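PDB 4JGL: hypothetical protein from Bacteroides eggerthii, which is of unknown function but has a streptavidin-like beta fold with two extra alpha helices and binds calcium in the crystal. Local coordinates for residues M58-R62 against G63-I67; V73-D77 against N78-T82; D141-A144 against R145-F148; K161-V164 against D165-K169. All coordinates share one frame; numbering follows the deposited sequence. Where two conformers were deposited one is given.

In the fold
Contacts 1 and 2 are the turn ends of two successive beta hairpins that share strand 64-75. They lie on opposite sides of the chain's centre, with their own centres about 25 Å apart. Contact 3 is the first part of helix 142-153, one of two helices that follow the strands. It touches contact 1: Tyr65 OH lies 3.0 Å from Lys147 NZ, and Met58 packs on Lys147 and Phe148. Contact 4 ends the second helix and the chain; its nearest atoms are about 8 Å from contact 3. The side chain of Asp77 in contact 2 is about 11 Å from a calcium ion. The Arg145 side chain of contact 3 is about 3 Å from an unidentified ligand.

Contact 1 of 4, residues M58-R62 against G63-I67; sequences MHDIR and GAYGI
Strands 58-61 and 64-67 run antiparallel, 4.6 Å apart at closest approach and 155° between their directions. His59 with Gly66 and Ile61 with Ala64 are the hydrogen-bonded pairs. Met58 with Ile67 and Asp60 with Tyr65 are the non-hydrogen-bonded ones. A type I' turn from Ile61 to Ala64 closes this two-residue hairpin. Its Gly63 has backbone angles that would jam a side chain against the preceding carbonyl.

Met58, a selenomethionine, lays SE over one face of the Tyr65 ring, 4.0 Å from the centroid. This is a Met-aromatic contact. Met58 SE also touches Ile67 CD1 at 3.8 Å. The Tyr65 hydroxyl continues to Lys147, and Met58 and Ile67 pack on helix 142-153. Asp60 sends CG anti to its own N (chi1 -178°), which brings the carboxylate back over the turn. Asp60 OD1 accepts from Gly63 N at 2.9 Å on its syn lone pair. Asp60 OD2 meets the edge of the Tyr65 ring, at CE1, with the carboxylate and ring planes 85° apart. A leucine in place of Asp60 would probably leave Gly63 N without this acceptor and the turn less firmly held. On this face a carboxylate holds the turn, while selenium and ring pack toward the helix.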
# COMPACT_ATOMS: atom_id res chain seq x y z
N MSE A 58 0.04 -3.46 0.33
CA MSE A 58 0.30 -4.85 0.74
C MSE A 58 -0.97 -5.59 1.05
O MSE A 58 -1.85 -5.08 1.75
CB MSE A 58 1.19 -4.82 1.96
CG MSE A 58 1.54 -6.19 2.52
SE MSE A 58 3.05 -6.19 3.68
CE MSE A 58 2.00 -5.85 4.79
N HIS A 59 -1.04 -6.81 0.54
CA HIS A 59 -2.13 -7.74 0.76
C HIS A 59 -1.57 -9.02 1.35
O HIS A 59 -0.58 -9.56 0.88
CB HIS A 59 -2.82 -8.04 -0.57
CG HIS A 59 -3.98 -8.96 -0.48
ND1 HIS A 59 -5.16 -8.61 0.13
CD2 HIS A 59 -4.17 -10.21 -0.96
CE1 HIS A 59 -6.01 -9.62 0.06
NE2 HIS A 59 -5.43 -10.61 -0.60
N ASP A 60 -2.24 -9.50 2.40
CA ASP A 60 -1.85 -10.73 3.11
C ASP A 60 -2.72 -11.92 2.64
O ASP A 60 -3.95 -11.84 2.65
CB ASP A 60 -2.06 -10.48 4.61
CG ASP A 60 -1.66 -11.62 5.50
OD1 ASP A 60 -1.43 -12.73 5.05
OD2 ASP A 60 -1.61 -11.38 6.73
N ILE A 61 -2.08 -12.99 2.19
CA ILE A 61 -2.76 -14.26 1.95
C ILE A 61 -2.09 -15.32 2.79
O ILE A 61 -0.99 -15.77 2.49
CB ILE A 61 -2.73 -14.67 0.47
CG1 ILE A 61 -3.40 -13.62 -0.41
CG2 ILE A 61 -3.41 -16.08 0.31
CD1 ILE A 61 -3.34 -13.87 -1.93
N ARG A 62 -2.76 -15.68 3.89
CA ARG A 62 -2.25 -16.71 4.81
C ARG A 62 -0.77 -16.57 5.16
O ARG A 62 -0.02 -17.56 5.17
CB ARG A 62 -2.58 -18.09 4.28
CG ARG A 62 -3.86 -18.64 4.91
CD ARG A 62 -4.18 -20.06 4.46
NE ARG A 62 -3.88 -20.24 3.05
CZ ARG A 62 -4.56 -19.67 2.05
NH1 ARG A 62 -5.59 -18.86 2.27
NH2 ARG A 62 -4.17 -19.93 0.80
N GLY A 63 -0.37 -15.35 5.49
CA GLY A 63 0.98 -15.04 5.92
C GLY A 63 1.99 -14.71 4.84
O GLY A 63 3.10 -14.25 5.16
N ALA A 64 1.62 -14.91 3.59
CA ALA A 64 2.42 -14.47 2.47
C ALA A 64 1.98 -13.04 2.16
O ALA A 64 0.81 -12.70 2.30
CB ALA A 64 2.21 -15.34 1.27
N TYR A 65 2.93 -12.22 1.74
CA TYR A 65 2.62 -10.83 1.42
C TYR A 65 2.81 -10.55 -0.06
O TYR A 65 3.79 -11.00 -0.68
CB TYR A 65 3.49 -9.86 2.19
CG TYR A 65 3.37 -9.93 3.68
CD1 TYR A 65 2.17 -10.10 4.30
CD2 TYR A 65 4.49 -9.76 4.47
CE1 TYR A 65 2.05 -10.18 5.70
CE2 TYR A 65 4.39 -9.79 5.87
CZ TYR A 65 3.16 -10.02 6.45
OH TYR A 65 3.03 -10.07 7.83
N GLY A 66 1.87 -9.81 -0.61
CA GLY A 66 1.94 -9.33 -1.98
C GLY A 66 1.95 -7.81 -1.92
O GLY A 66 1.02 -7.20 -1.42
N ILE A 67 3.03 -7.22 -2.39
CA ILE A 67 3.23 -5.79 -2.27
C ILE A 67 3.38 -5.14 -3.64
O ILE A 67 4.33 -5.42 -4.38
CB ILE A 67 4.44 -5.45 -1.39
CG1 ILE A 67 4.35 -6.21 -0.07
CG2 ILE A 67 4.51 -3.93 -1.17
CD1 ILE A 67 5.54 -6.04 0.81

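Contact 2 of 4, residues V73-D77 against N78-T82; sequences VMDGD and NIQCT
Asn78 N bonds back to Asp75 O at 3.0 Å. Asn78 O in turn accepts from Asp75 N at 2.8 Å. The Asn78 amide reaches Asp75 through a water. The water donates to Asp75 OD2 and accepts from Asn78 ND2. Asn78 also packs on Ile115 and Pro116 of strand 112-116, which also pairs with strand 78-92. Ile79 leaves on the other face, beside Met74, a selenomethionine. Met74 is bent at chi2 (-60°) and chi3 (-62°). The bends bring Met74 SE to 3.8 Å from Ile79 CG1. They also fold its CE back against Asn78 O. This is a two-residue beta hairpin with a type II' turn from Asp75 to Asn78, joining strands 64-75 and 78-92 of the antiparallel sheet. Gly76 takes the positive phi of the turn. Gln80 pairs with Val73, and its N meets Val73 O at 2.9 Å. Its extended side chain runs across Asp75 and Val73. Gln80 OE1 lies 3.5 Å from Val73 CG2. Its NE2 comes near Asp75 CB and gives the same water a weak bond. With an alanine here, Val73 CG2 and the Asp75 methylene would probably lose their cover, and the water its weak third partner.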
# COMPACT_ATOMS: atom_id res chain seq x y z
N VAL A 73 2.59 10.82 -7.84
CA VAL A 73 2.76 12.26 -7.88
C VAL A 73 1.51 12.87 -7.26
O VAL A 73 0.44 12.26 -7.24
CB VAL A 73 2.97 12.79 -9.31
CG1 VAL A 73 4.22 12.16 -9.94
CG2 VAL A 73 1.75 12.59 -10.19
N MSE A 74 1.64 14.09 -6.77
CA MSE A 74 0.50 14.84 -6.30
C MSE A 74 -0.16 15.61 -7.44
O MSE A 74 0.49 16.11 -8.36
CB MSE A 74 0.86 15.79 -5.17
CG MSE A 74 1.54 15.16 -3.99
SE MSE A 74 0.49 13.81 -3.15
CE MSE A 74 -1.00 14.88 -2.59
N ASP A 75 -1.47 15.71 -7.37
CA ASP A 75 -2.26 16.59 -8.23
C ASP A 75 -3.10 17.41 -7.26
O ASP A 75 -4.21 17.04 -6.90
CB ASP A 75 -3.14 15.81 -9.20
CG ASP A 75 -4.03 16.69 -10.06
OD1 ASP A 75 -3.84 17.93 -10.13
OD2 ASP A 75 -4.96 16.12 -10.67
N GLY A 76 -2.54 18.53 -6.81
CA GLY A 76 -3.13 19.25 -5.71
C GLY A 76 -3.11 18.39 -4.44
O GLY A 76 -2.05 17.95 -3.99
N ASP A 77 -4.28 18.14 -3.90
CA ASP A 77 -4.41 17.29 -2.73
C ASP A 77 -4.50 15.79 -3.06
O ASP A 77 -4.52 14.96 -2.14
CB ASP A 77 -5.67 17.63 -1.96
CG ASP A 77 -5.60 18.94 -1.22
OD1 ASP A 77 -4.54 19.26 -0.62
OD2 ASP A 77 -6.66 19.60 -1.21
N ASN A 78 -4.60 15.45 -4.33
CA ASN A 78 -4.81 14.07 -4.74
C ASN A 78 -3.51 13.32 -4.95
O ASN A 78 -2.56 13.85 -5.52
CB ASN A 78 -5.62 14.03 -6.00
CG ASN A 78 -6.97 14.66 -5.86
OD1 ASN A 78 -7.44 14.94 -4.76
ND2 ASN A 78 -7.60 14.91 -7.00
N ILE A 79 -3.49 12.06 -4.51
CA ILE A 79 -2.36 11.18 -4.72
C ILE A 79 -2.65 10.32 -5.94
O ILE A 79 -3.54 9.47 -5.91
CB ILE A 79 -2.11 10.27 -3.51
CG1 ILE A 79 -2.00 11.06 -2.21
CG2 ILE A 79 -0.88 9.41 -3.71
CD1 ILE A 79 -2.00 10.15 -0.96
N GLN A 80 -1.88 10.51 -7.01
CA GLN A 80 -2.03 9.74 -8.23
C GLN A 80 -0.96 8.65 -8.31
O GLN A 80 0.24 8.97 -8.44
CB GLN A 80 -1.87 10.64 -9.46
CG GLN A 80 -2.94 11.65 -9.65
CD GLN A 80 -2.72 12.48 -10.91
OE1 GLN A 80 -1.59 12.70 -11.34
NE2 GLN A 80 -3.80 12.95 -11.50
N CYS A 81 -1.41 7.41 -8.36
CA CYS A 81 -0.56 6.23 -8.21
C CYS A 81 -0.55 5.39 -9.49
O CYS A 81 -1.60 4.99 -9.99
CB CYS A 81 -1.04 5.33 -7.06
SG CYS A 81 -1.11 6.11 -5.49
N THR A 82 0.64 5.16 -10.03
CA THR A 82 0.84 4.40 -11.27
C THR A 82 1.57 3.08 -10.97
O THR A 82 2.56 3.08 -10.27
CB THR A 82 1.69 5.22 -12.26
OG1 THR A 82 1.04 6.47 -12.53
CG2 THR A 82 1.92 4.45 -13.57
O HOH W 1 -6.42 14.12 -9.62

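Contact 3 of 4, residues D141-A144 against R145-F148; sequences DAEA and RYKF
Tyr146 has CG beside its own N (chi1 -52°), which swings the ring back along the helix to Ala142. One ring face lies over Ala142 O, which sits 3.2 Å above the plane near its centre. The far end of the ring reaches the methyl group, with Ala142 CB 3.7 Å from Tyr146 CZ. Ala142 O also accepts from Tyr146 N at 2.9 Å. It is therefore engaged by an amide and a ring face.

Arg145 takes the other course, with CG anti to N (chi1 179°) and a bend at chi3. The bend turns the guanidinium so that one face looks at Tyr146 CD1. Its CB rests against Ala142 O.

Asp141 is the N-cap of helix 142-153. Asp141 OD2 accepts from Ala144 N at 2.9 Å, on the anti side of the carboxylate and a little out of its plane. The bond satisfies an amide in the first turn, and the negative charge probably suits the positive end of the helix dipole. The backbone then settles into helical bonding. Arg145 N to Asp141 O is weak; Lys147 N to Glu143 O, at 3.0 Å, is a normal helix bond. Phe148 N bonds to Ala144 O, and Phe148 CD2 brings the ring edge to that oxygen.

Arg145 forms a salt bridge with Glu149 and bonds through NE to an unidentified ligand, probably from the crystallisation liquor. Lys147, besides its bond to Tyr65, makes a cation-pi contact with Tyr45. Ala144 and Phe148 face strand 44-49, where Phe148 meets the Tyr47 ring, and Phe148 packs on Leu56 of strand 54-61.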
# COMPACT_ATOMS: atom_id res chain seq x y z
N ASP A 141 -2.62 5.07 10.20
CA ASP A 141 -2.48 4.02 11.19
C ASP A 141 -1.03 3.78 11.52
O ASP A 141 -0.23 3.57 10.62
CB ASP A 141 -3.12 2.73 10.67
CG ASP A 141 -3.27 1.69 11.74
OD1 ASP A 141 -4.15 1.84 12.62
OD2 ASP A 141 -2.51 0.73 11.72
N ALA A 142 -0.70 3.81 12.80
CA ALA A 142 0.66 3.56 13.24
C ALA A 142 1.06 2.10 13.04
O ALA A 142 2.17 1.82 12.60
CB ALA A 142 0.83 3.99 14.71
N GLU A 143 0.17 1.16 13.38
CA GLU A 143 0.51 -0.24 13.29
C GLU A 143 0.81 -0.66 11.84
O GLU A 143 1.68 -1.49 11.62
CB GLU A 143 -0.57 -1.10 13.95
CG GLU A 143 -0.57 -0.93 15.48
CD GLU A 143 -1.68 -1.64 16.19
OE1 GLU A 143 -2.72 -1.94 15.58
OE2 GLU A 143 -1.50 -1.84 17.40
N ALA A 144 0.13 -0.07 10.86
CA ALA A 144 0.43 -0.37 9.49
C ALA A 144 1.85 0.09 9.14
O ALA A 144 2.59 -0.58 8.42
CB ALA A 144 -0.61 0.32 8.56
N ARG A 145 2.22 1.28 9.63
CA ARG A 145 3.58 1.76 9.45
C ARG A 145 4.59 0.81 10.08
O ARG A 145 5.60 0.48 9.48
CB ARG A 145 3.73 3.18 10.03
CG ARG A 145 5.13 3.72 9.88
CD ARG A 145 5.27 5.17 10.26
NE ARG A 145 5.05 5.44 11.67
CZ ARG A 145 5.97 5.33 12.62
NH1 ARG A 145 7.20 4.87 12.37
NH2 ARG A 145 5.67 5.70 13.86
N TYR A 146 4.33 0.38 11.31
CA TYR A 146 5.25 -0.53 11.98
C TYR A 146 5.43 -1.81 11.19
O TYR A 146 6.54 -2.36 11.13
CB TYR A 146 4.80 -0.90 13.39
CG TYR A 146 4.47 0.22 14.32
CD1 TYR A 146 5.09 1.46 14.25
CD2 TYR A 146 3.54 0.02 15.32
CE1 TYR A 146 4.74 2.47 15.14
CE2 TYR A 146 3.21 1.00 16.19
CZ TYR A 146 3.80 2.22 16.12
OH TYR A 146 3.42 3.20 17.02
N LYS A 147 4.36 -2.30 10.59
CA LYS A 147 4.39 -3.55 9.83
C LYS A 147 5.32 -3.43 8.63
O LYS A 147 6.17 -4.29 8.39
CB LYS A 147 2.98 -3.95 9.40
CG LYS A 147 2.86 -5.30 8.76
CD LYS A 147 1.40 -5.56 8.37
CE LYS A 147 1.14 -6.98 7.94
NZ LYS A 147 1.26 -7.98 9.03
N PHE A 148 5.19 -2.36 7.86
CA PHE A 148 6.08 -2.15 6.74
C PHE A 148 7.54 -1.98 7.19
O PHE A 148 8.46 -2.52 6.58
CB PHE A 148 5.69 -0.92 5.91
CG PHE A 148 4.61 -1.17 4.89
CD1 PHE A 148 4.94 -1.69 3.66
CD2 PHE A 148 3.30 -0.87 5.14
CE1 PHE A 148 3.96 -1.89 2.70
CE2 PHE A 148 2.31 -1.10 4.18
CZ PHE A 148 2.65 -1.58 2.96

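Contact 4 of 4, residues K161-V164 against D165-K169; sequences KNLV and DNYGK. With EDO (1,2-ethanediol), chain E.
Lys161 and Asp165, one helical turn apart, are joined by a salt bridge from NZ to OD2 at 2.6 Å. The lysine chain is extended through chi3, then bends at chi4 (-47°), which turns NZ back to the carboxylate. NZ arrives on the syn lone pair of OD2. Asp165 CB lies against Lys161 O. A 1,2-ethanediol molecule, probably from the crystallisation liquor, bridges the same pair. Its O2 accepts from Lys161 NZ at 3.1 Å and donates to Asp165 OD1 at 2.7 Å. A water donates to Asp165 OD2 and to Asn162 OD1, so OD2 has two donors.

Asn166 folds its side chain back on the preceding turn, with CB 3.2 Å from Asn162 O. Asn162 O accepts from Asn166 N at 2.9 Å. Tyr167 has CG anti to N (chi1 -159°), which sets its ring beside Leu163. The CD1 atoms of Leu163 and Tyr167 are 4.1 Å apart. Leu163 O lies in the ring plane, at the edge. Tyr167 N meets Val164 O at 3.2 Å. Past the helix, a type II turn from Asn166 to Lys169 ends the chain, with Gly168 at positive phi.

Leu163, Val164 and Tyr167 pack on Ile69 of strand 64-75, and the Tyr167 hydroxyl bonds to His85. The end of helix 158-165 thus has an apolar side set against the sheet and a charged side where lysine and aspartate probably offset each other's charge, with a water and an additive molecule also bonded there in the crystal.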
# COMPACT_ATOMS: atom_id res chain seq x y z
N LYS A 161 14.07 -4.73 0.50
CA LYS A 161 14.62 -3.44 0.91
C LYS A 161 15.43 -2.82 -0.22
O LYS A 161 15.27 -1.65 -0.53
CB LYS A 161 15.47 -3.60 2.17
CG LYS A 161 16.02 -2.28 2.73
CD LYS A 161 16.85 -2.49 3.99
CE LYS A 161 17.26 -1.17 4.66
NZ LYS A 161 17.77 -0.20 3.70
N ASN A 162 16.27 -3.64 -0.85
CA ASN A 162 17.14 -3.13 -1.92
C ASN A 162 16.35 -2.71 -3.14
O ASN A 162 16.66 -1.71 -3.76
CB ASN A 162 18.19 -4.17 -2.33
CG ASN A 162 19.21 -4.45 -1.23
OD1 ASN A 162 19.36 -3.69 -0.29
ND2 ASN A 162 19.91 -5.58 -1.35
N LEU A 163 15.31 -3.46 -3.51
CA LEU A 163 14.45 -3.04 -4.60
C LEU A 163 13.86 -1.65 -4.36
O LEU A 163 13.83 -0.81 -5.24
CB LEU A 163 13.31 -4.05 -4.82
CG LEU A 163 12.23 -3.65 -5.84
CD1 LEU A 163 12.80 -3.53 -7.25
CD2 LEU A 163 11.10 -4.65 -5.80
N VAL A 164 13.35 -1.43 -3.15
CA VAL A 164 12.74 -0.16 -2.81
C VAL A 164 13.81 0.95 -2.76
O VAL A 164 13.62 2.00 -3.35
CB VAL A 164 11.96 -0.26 -1.51
CG1 VAL A 164 11.51 1.14 -1.02
CG2 VAL A 164 10.72 -1.15 -1.70
N ASP A 165 14.91 0.68 -2.09
CA ASP A 165 15.96 1.70 -1.93
C ASP A 165 16.55 2.13 -3.28
O ASP A 165 16.90 3.30 -3.45
CB ASP A 165 17.10 1.21 -1.02
CG ASP A 165 16.71 1.17 0.44
OD1 ASP A 165 15.69 1.80 0.80
OD2 ASP A 165 17.44 0.50 1.22
N ASN A 166 16.65 1.19 -4.21
CA ASN A 166 17.31 1.43 -5.49
C ASN A 166 16.32 1.78 -6.59
O ASN A 166 16.71 1.96 -7.75
CB ASN A 166 18.16 0.21 -5.88
CG ASN A 166 19.28 -0.06 -4.90
OD1 ASN A 166 19.59 0.76 -4.04
ND2 ASN A 166 19.86 -1.25 -4.99
N TYR A 167 15.04 1.91 -6.24
CA TYR A 167 13.97 1.98 -7.23
C TYR A 167 14.07 3.24 -8.08
O TYR A 167 14.34 4.33 -7.56
CB TYR A 167 12.61 1.97 -6.53
CG TYR A 167 11.47 1.54 -7.44
CD1 TYR A 167 11.15 0.20 -7.59
CD2 TYR A 167 10.76 2.47 -8.18
CE1 TYR A 167 10.12 -0.21 -8.43
CE2 TYR A 167 9.72 2.07 -9.03
CZ TYR A 167 9.41 0.73 -9.15
OH TYR A 167 8.41 0.33 -9.97
N GLY A 168 13.87 3.07 -9.38
CA GLY A 168 13.86 4.17 -10.34
C GLY A 168 15.18 4.91 -10.42
O GLY A 168 15.28 5.91 -11.13
N LYS A 169 16.19 4.42 -9.70
CA LYS A 169 17.41 5.16 -9.46
C LYS A 169 18.61 4.34 -9.86
O LYS A 169 18.52 3.28 -10.49
CB LYS A 169 17.54 5.50 -7.97
CG LYS A 169 16.77 6.71 -7.50
CD LYS A 169 17.08 6.98 -6.04
CE LYS A 169 16.21 8.07 -5.46
NZ LYS A 169 16.40 8.16 -3.98
OXT LYS A 169 19.69 4.77 -9.51
C1 EDO E . 12.77 1.85 3.16
O1 EDO E . 12.87 2.67 4.34
C2 EDO E . 13.76 0.71 3.31
O2 EDO E . 15.08 1.26 3.38
O HOH W 2 19.48 -0.93 0.30